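PDB 1S29: La protein from Trypanosoma brucei, which probably binds RNA, including mRNA, this N-terminal fragment being its La motif, a winged-helix domain that mediates RNA binding through a conserved aromatic patch. Local coordinates for residues Met4-Ser8 against Glu9-Lys13; Leu14-Gln17 against Val18-Tyr21; Thr60-Val63 against Lys64-Val67. All coordinates share one frame; numbering follows the deposited sequence.

Interaction 1. Residues Met4-Ser8 against Glu9-Lys13; sequences MPLSS and ENKQK
With chi1 at 64°, Ser-7 sets its OG between its own backbone N and carbonyl carbon, facing the first turn of helix 8-21, while the CG of Asn-10, anti to its carbonyl carbon (chi1 -79°), swings its side chain back toward the serine. The result is a serine N-cap: Ser-7 OG accepts from Asn-10 N at 3.1 Å, covering an amide that has no earlier helical carbonyl to pair with. One residue on, Lys-11 N donates to Ser-7 O at 2.8 Å and starts the regular backbone pattern. Ser-8 O continues it by taking Gln-12 N, and Gln-12 NE2, at the end of an extended chain, gives the same oxygen a weak second bond.

Leu-6, just before the cap, lies against the first turn with its two methyls split: CD1 lies 3.5 Å from Asn-10 CB, and CD2 reaches CG of the extended Lys-11 chain at 4.0 Å. The contact lies at the domain surface, and a water ties the incoming loop to the helix. It donates to Pro-5 O and accepts from Ser-7 N and from Asn-10 ND2, the last at 2.8 Å.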
# COMPACT_ATOMS: atom_id res chain seq x y z
N MSE A 4 12.22 17.32 3.92
CA MSE A 4 12.96 16.69 2.84
C MSE A 4 12.11 15.73 2.03
O MSE A 4 11.18 15.12 2.54
CB MSE A 4 14.17 15.96 3.39
CG MSE A 4 15.01 16.83 4.29
SE MSE A 4 16.75 16.06 4.55
CE MSE A 4 17.68 17.66 5.12
N PRO A 5 12.45 15.56 0.74
CA PRO A 5 11.68 14.65 -0.11
C PRO A 5 11.98 13.17 0.10
O PRO A 5 12.98 12.80 0.72
CB PRO A 5 12.04 15.11 -1.51
CG PRO A 5 13.47 15.51 -1.36
CD PRO A 5 13.46 16.28 -0.05
N LEU A 6 11.10 12.32 -0.42
CA LEU A 6 11.28 10.89 -0.35
C LEU A 6 11.97 10.57 -1.67
O LEU A 6 11.39 10.72 -2.75
CB LEU A 6 9.93 10.18 -0.28
CG LEU A 6 9.97 8.71 0.12
CD1 LEU A 6 10.54 8.59 1.53
CD2 LEU A 6 8.57 8.12 0.08
N SER A 7 13.23 10.16 -1.57
CA SER A 7 14.07 9.84 -2.72
C SER A 7 13.57 8.65 -3.52
O SER A 7 12.70 7.90 -3.08
CB SER A 7 15.49 9.54 -2.25
OG SER A 7 15.47 8.38 -1.43
N SER A 8 14.15 8.45 -4.70
CA SER A 8 13.75 7.33 -5.54
C SER A 8 14.05 6.03 -4.81
O SER A 8 13.24 5.10 -4.84
CB SER A 8 14.48 7.37 -6.89
OG SER A 8 15.88 7.15 -6.73
N GLU A 9 15.19 5.95 -4.13
CA GLU A 9 15.51 4.73 -3.41
C GLU A 9 14.56 4.49 -2.25
O GLU A 9 14.16 3.35 -2.01
CB GLU A 9 16.96 4.75 -2.91
CG GLU A 9 17.94 4.27 -3.96
CD GLU A 9 19.36 4.17 -3.45
OE1 GLU A 9 20.23 3.69 -4.21
OE2 GLU A 9 19.61 4.57 -2.28
N ASN A 10 14.21 5.55 -1.52
CA ASN A 10 13.28 5.38 -0.41
C ASN A 10 11.87 5.10 -0.90
O ASN A 10 11.08 4.47 -0.20
CB ASN A 10 13.28 6.62 0.50
CG ASN A 10 14.46 6.64 1.45
OD1 ASN A 10 14.96 5.59 1.87
ND2 ASN A 10 14.91 7.84 1.80
N LYS A 11 11.54 5.56 -2.11
CA LYS A 11 10.22 5.28 -2.67
C LYS A 11 10.17 3.79 -3.00
O LYS A 11 9.15 3.13 -2.78
CB LYS A 11 9.99 6.07 -3.96
CG LYS A 11 9.58 7.52 -3.77
CD LYS A 11 9.48 8.23 -5.11
CE LYS A 11 9.12 9.68 -4.94
NZ LYS A 11 9.26 10.43 -6.22
N GLN A 12 11.26 3.27 -3.54
CA GLN A 12 11.33 1.86 -3.90
C GLN A 12 11.27 1.00 -2.65
O GLN A 12 10.69 -0.09 -2.66
CB GLN A 12 12.60 1.57 -4.69
CG GLN A 12 12.64 2.25 -6.05
CD GLN A 12 13.91 1.95 -6.81
OE1 GLN A 12 14.23 0.79 -7.07
NE2 GLN A 12 14.63 3.00 -7.19
N LYS A 13 11.87 1.49 -1.57
CA LYS A 13 11.85 0.76 -0.31
C LYS A 13 10.43 0.68 0.23
O LYS A 13 10.01 -0.37 0.72
CB LYS A 13 12.76 1.44 0.72
CG LYS A 13 14.24 1.28 0.43
CD LYS A 13 15.07 1.88 1.56
CE LYS A 13 16.56 1.67 1.34
NZ LYS A 13 17.06 2.37 0.12
O HOH W 1 14.33 10.46 1.13

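Interaction 2. Residues Leu14-Gln17 against Val18-Tyr21; sequences LQKQ and VEFY
Gln-15 and Glu-19, one turn apart on helix 8-21, are joined by a side-chain hydrogen bond from Gln-15 NE2 to Glu-19 OE2, 3.0 Å long and nearly straight at 166°. The acceptor lies close to the plane of the Gln-15 amide, but the nitrogen comes to OE2 from above the carboxylate, and the two flat groups stand 79° apart. Both chains are extended beyond CG; Gln-15 leaves the backbone with CG anti to N (chi1 -176°) and Glu-19 with CG anti to the carbonyl carbon, which lets them converge on one flank. OE2 has a second partner in Ser-73 OG, so this single oxygen links the helix to the loop before strand 76-78.

The backbone acceptors are taken in turn. Val-18 N donates to Leu-14 O, Glu-19 N to Gln-15 O at 2.9 Å, Phe-20 N to Lys-16 O, and Tyr-21 N to Gln-17 O in a longer bond of 3.2 Å. Gln-17 O is also crowded by carbon, with Phe-20 CB at 3.1 Å and Tyr-21 CD1 at 3.2 Å. At the C-terminal end, Phe-20 O is satisfied by Ser-23 OG and Asn-26 ND2, while Tyr-21 OH is hydrogen-bonded to Arg-55 N.

On the buried flank Leu-14 CD1 meets Val-18 CG2 at 4.3 Å, Leu-14 packing on Val-56 and Val-18 on Leu-76. Phe-20 makes a cation-pi contact with Arg-55, and Tyr-21 meets the ring of Phe-53. This is the C-terminal half of an amphipathic helix in a winged-helix domain, with one flank on the core and aromatic side chains at its C-terminal end, consistent with the aromatic character of the La motif's RNA-binding patch.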
# COMPACT_ATOMS: atom_id res chain seq x y z
N LEU A 14 9.71 1.79 0.15
CA LEU A 14 8.33 1.84 0.64
C LEU A 14 7.43 0.99 -0.26
O LEU A 14 6.51 0.33 0.22
CB LEU A 14 7.83 3.29 0.66
CG LEU A 14 6.36 3.49 1.05
CD1 LEU A 14 6.07 2.77 2.37
CD2 LEU A 14 6.08 4.97 1.17
N GLN A 15 7.71 1.01 -1.55
CA GLN A 15 6.96 0.21 -2.52
C GLN A 15 6.97 -1.25 -2.07
O GLN A 15 5.94 -1.90 -2.00
CB GLN A 15 7.60 0.33 -3.91
CG GLN A 15 6.83 -0.38 -5.03
CD GLN A 15 7.69 -0.63 -6.26
OE1 GLN A 15 8.38 0.27 -6.75
NE2 GLN A 15 7.66 -1.86 -6.76
N LYS A 16 8.16 -1.75 -1.74
CA LYS A 16 8.29 -3.14 -1.32
C LYS A 16 7.61 -3.43 0.02
O LYS A 16 7.16 -4.54 0.25
CB LYS A 16 9.77 -3.52 -1.26
CG LYS A 16 10.43 -3.49 -2.63
CD LYS A 16 11.93 -3.63 -2.51
CE LYS A 16 12.59 -3.53 -3.88
NZ LYS A 16 14.07 -3.69 -3.78
N GLN A 17 7.52 -2.42 0.88
CA GLN A 17 6.86 -2.61 2.17
C GLN A 17 5.35 -2.74 1.95
O GLN A 17 4.69 -3.53 2.63
CB GLN A 17 7.16 -1.44 3.11
CG GLN A 17 8.63 -1.31 3.49
CD GLN A 17 9.09 -2.37 4.48
OE1 GLN A 17 8.88 -3.57 4.27
NE2 GLN A 17 9.73 -1.94 5.56
N VAL A 18 4.81 -1.97 1.01
CA VAL A 18 3.38 -2.06 0.71
C VAL A 18 3.13 -3.41 0.04
O VAL A 18 2.16 -4.10 0.35
CB VAL A 18 2.90 -0.91 -0.23
CG1 VAL A 18 1.43 -1.11 -0.59
CG2 VAL A 18 3.08 0.43 0.46
N GLU A 19 4.02 -3.81 -0.87
CA GLU A 19 3.87 -5.09 -1.53
C GLU A 19 3.97 -6.21 -0.48
O GLU A 19 3.34 -7.26 -0.62
CB GLU A 19 4.96 -5.27 -2.61
CG GLU A 19 4.87 -4.22 -3.69
CD GLU A 19 5.95 -4.35 -4.74
OE1 GLU A 19 7.05 -4.87 -4.43
OE2 GLU A 19 5.72 -3.91 -5.89
N PHE A 20 4.74 -5.97 0.57
CA PHE A 20 4.90 -6.95 1.64
C PHE A 20 3.56 -7.25 2.32
O PHE A 20 3.18 -8.40 2.49
CB PHE A 20 5.88 -6.43 2.70
CG PHE A 20 6.02 -7.30 3.92
CD1 PHE A 20 6.85 -8.42 3.91
CD2 PHE A 20 5.34 -6.99 5.09
CE1 PHE A 20 7.01 -9.21 5.05
CE2 PHE A 20 5.49 -7.77 6.25
CZ PHE A 20 6.33 -8.88 6.22
N TYR A 21 2.85 -6.20 2.70
CA TYR A 21 1.57 -6.39 3.36
C TYR A 21 0.55 -7.08 2.48
O TYR A 21 -0.30 -7.82 2.97
CB TYR A 21 1.03 -5.04 3.84
CG TYR A 21 1.76 -4.48 5.05
CD1 TYR A 21 2.48 -3.30 4.97
CD2 TYR A 21 1.74 -5.16 6.27
CE1 TYR A 21 3.16 -2.79 6.08
CE2 TYR A 21 2.41 -4.66 7.38
CZ TYR A 21 3.12 -3.48 7.28
OH TYR A 21 3.77 -2.98 8.39

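Interaction 3. Residues Thr60-Val63 against Lys64-Val67; sequences TTDV and KEVV
This is a local capping contact at the start of helix 63-70, where the loop following helix 54-57 turns into the next helix of the winged-helix domain; Thr-60 and Asp-62 meet the first-turn residues Lys-64, Glu-65 and Val-66. Asp-62 is the N-cap. Its CG stands anti to the backbone N (chi1 -178°), which carries OD1 over the helix end to accept from Lys-64 N at 2.8 Å, the donor lying above the carboxylate plane. Asp-62 O receives two amides: Val-66 N comes in the carbonyl plane at 3.3 Å, and Glu-65 N comes from above it at 3.0 Å.

Thr-60 adds a second tie. Its OG1 donates to Glu-65 OE1 at 2.6 Å, using the anti lone pair of that oxygen, and accepts from Asp-62 N, which makes an ST turn. The methyl branch, CG2, packs instead on Val-66 CG2 at 3.7 Å; Val-66 also touches Leu-51. A water donates to Glu-65 OE1 and accepts from Thr-61 N, bridging the loop and the carboxylate.

With one bond given and one received, Thr-60 OG1 is fixed in rotation and couples the bend of the loop to the Glu-65 carboxylate. The negative charge of Asp-62 beside the helix N-terminus would probably be favoured by the helix dipole, whereas the like charge of Glu-65, with OE1 4.9 Å from Asp-62 OD2, may work slightly against it.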
# COMPACT_ATOMS: atom_id res chain seq x y z
N THR A 60 6.60 7.40 6.12
CA THR A 60 5.84 8.58 5.72
C THR A 60 4.51 8.68 6.46
O THR A 60 4.03 7.72 7.04
CB THR A 60 5.55 8.52 4.21
OG1 THR A 60 4.76 9.65 3.81
CG2 THR A 60 4.80 7.23 3.87
N THR A 61 3.92 9.88 6.44
CA THR A 61 2.63 10.10 7.08
C THR A 61 1.75 10.83 6.07
O THR A 61 0.71 11.39 6.43
CB THR A 61 2.76 10.96 8.36
OG1 THR A 61 3.33 12.24 8.03
CG2 THR A 61 3.65 10.27 9.38
N ASP A 62 2.17 10.80 4.81
CA ASP A 62 1.46 11.48 3.72
C ASP A 62 1.02 10.52 2.60
O ASP A 62 1.85 9.91 1.93
CB ASP A 62 2.37 12.56 3.13
CG ASP A 62 1.71 13.35 2.01
OD1 ASP A 62 0.53 13.10 1.70
OD2 ASP A 62 2.39 14.24 1.46
N VAL A 63 -0.29 10.42 2.41
CA VAL A 63 -0.84 9.54 1.37
C VAL A 63 -0.29 9.87 -0.01
O VAL A 63 -0.18 8.99 -0.86
CB VAL A 63 -2.38 9.63 1.31
CG1 VAL A 63 -2.99 9.07 2.58
CG2 VAL A 63 -2.80 11.08 1.11
N LYS A 64 0.05 11.13 -0.25
CA LYS A 64 0.57 11.53 -1.55
C LYS A 64 1.94 10.93 -1.84
O LYS A 64 2.27 10.65 -2.99
CB LYS A 64 0.58 13.05 -1.66
CG LYS A 64 -0.82 13.63 -1.56
CD LYS A 64 -0.86 15.13 -1.79
CE LYS A 64 -2.29 15.64 -1.69
NZ LYS A 64 -3.19 14.96 -2.66
N GLU A 65 2.74 10.72 -0.80
CA GLU A 65 4.05 10.12 -0.99
C GLU A 65 3.86 8.62 -1.21
O GLU A 65 4.61 7.99 -1.96
CB GLU A 65 4.94 10.38 0.23
CG GLU A 65 5.22 11.85 0.49
CD GLU A 65 6.26 12.08 1.57
OE1 GLU A 65 6.20 11.39 2.60
OE2 GLU A 65 7.13 12.97 1.39
N VAL A 66 2.84 8.06 -0.58
CA VAL A 66 2.56 6.64 -0.74
C VAL A 66 2.13 6.37 -2.18
O VAL A 66 2.47 5.34 -2.74
CB VAL A 66 1.46 6.16 0.24
CG1 VAL A 66 1.18 4.68 0.03
CG2 VAL A 66 1.91 6.40 1.67
N VAL A 67 1.41 7.31 -2.78
CA VAL A 67 0.97 7.14 -4.16
C VAL A 67 2.18 7.05 -5.09
O VAL A 67 2.25 6.17 -5.96
CB VAL A 67 0.07 8.32 -4.62
CG1 VAL A 67 -0.21 8.22 -6.11
CG2 VAL A 67 -1.24 8.31 -3.87
O HOH W 2 5.50 12.18 5.51

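Along the chain the three contacts follow one another without overlap. Interactions 1 and 2 occupy successive parts of helix 8-21, its N-terminal start and its C-terminal half, with centres about 13 Å apart; interaction 3 opens helix 63-70, its centre about 11 Å from that of interaction 1 and 13 Å from that of interaction 2. The three meet through carbon atoms of their side chains: Leu-6 CD2 lies 4.2 Å from Leu-14 CD2 and 4.3 Å from Glu-65 CB, and Leu-14 CD2 lies 3.7 Å from Thr-60 CG2. Two capped helix starts and Leu-14, midway along helix 8-21, are thereby brought together within a single La-type winged-helix domain.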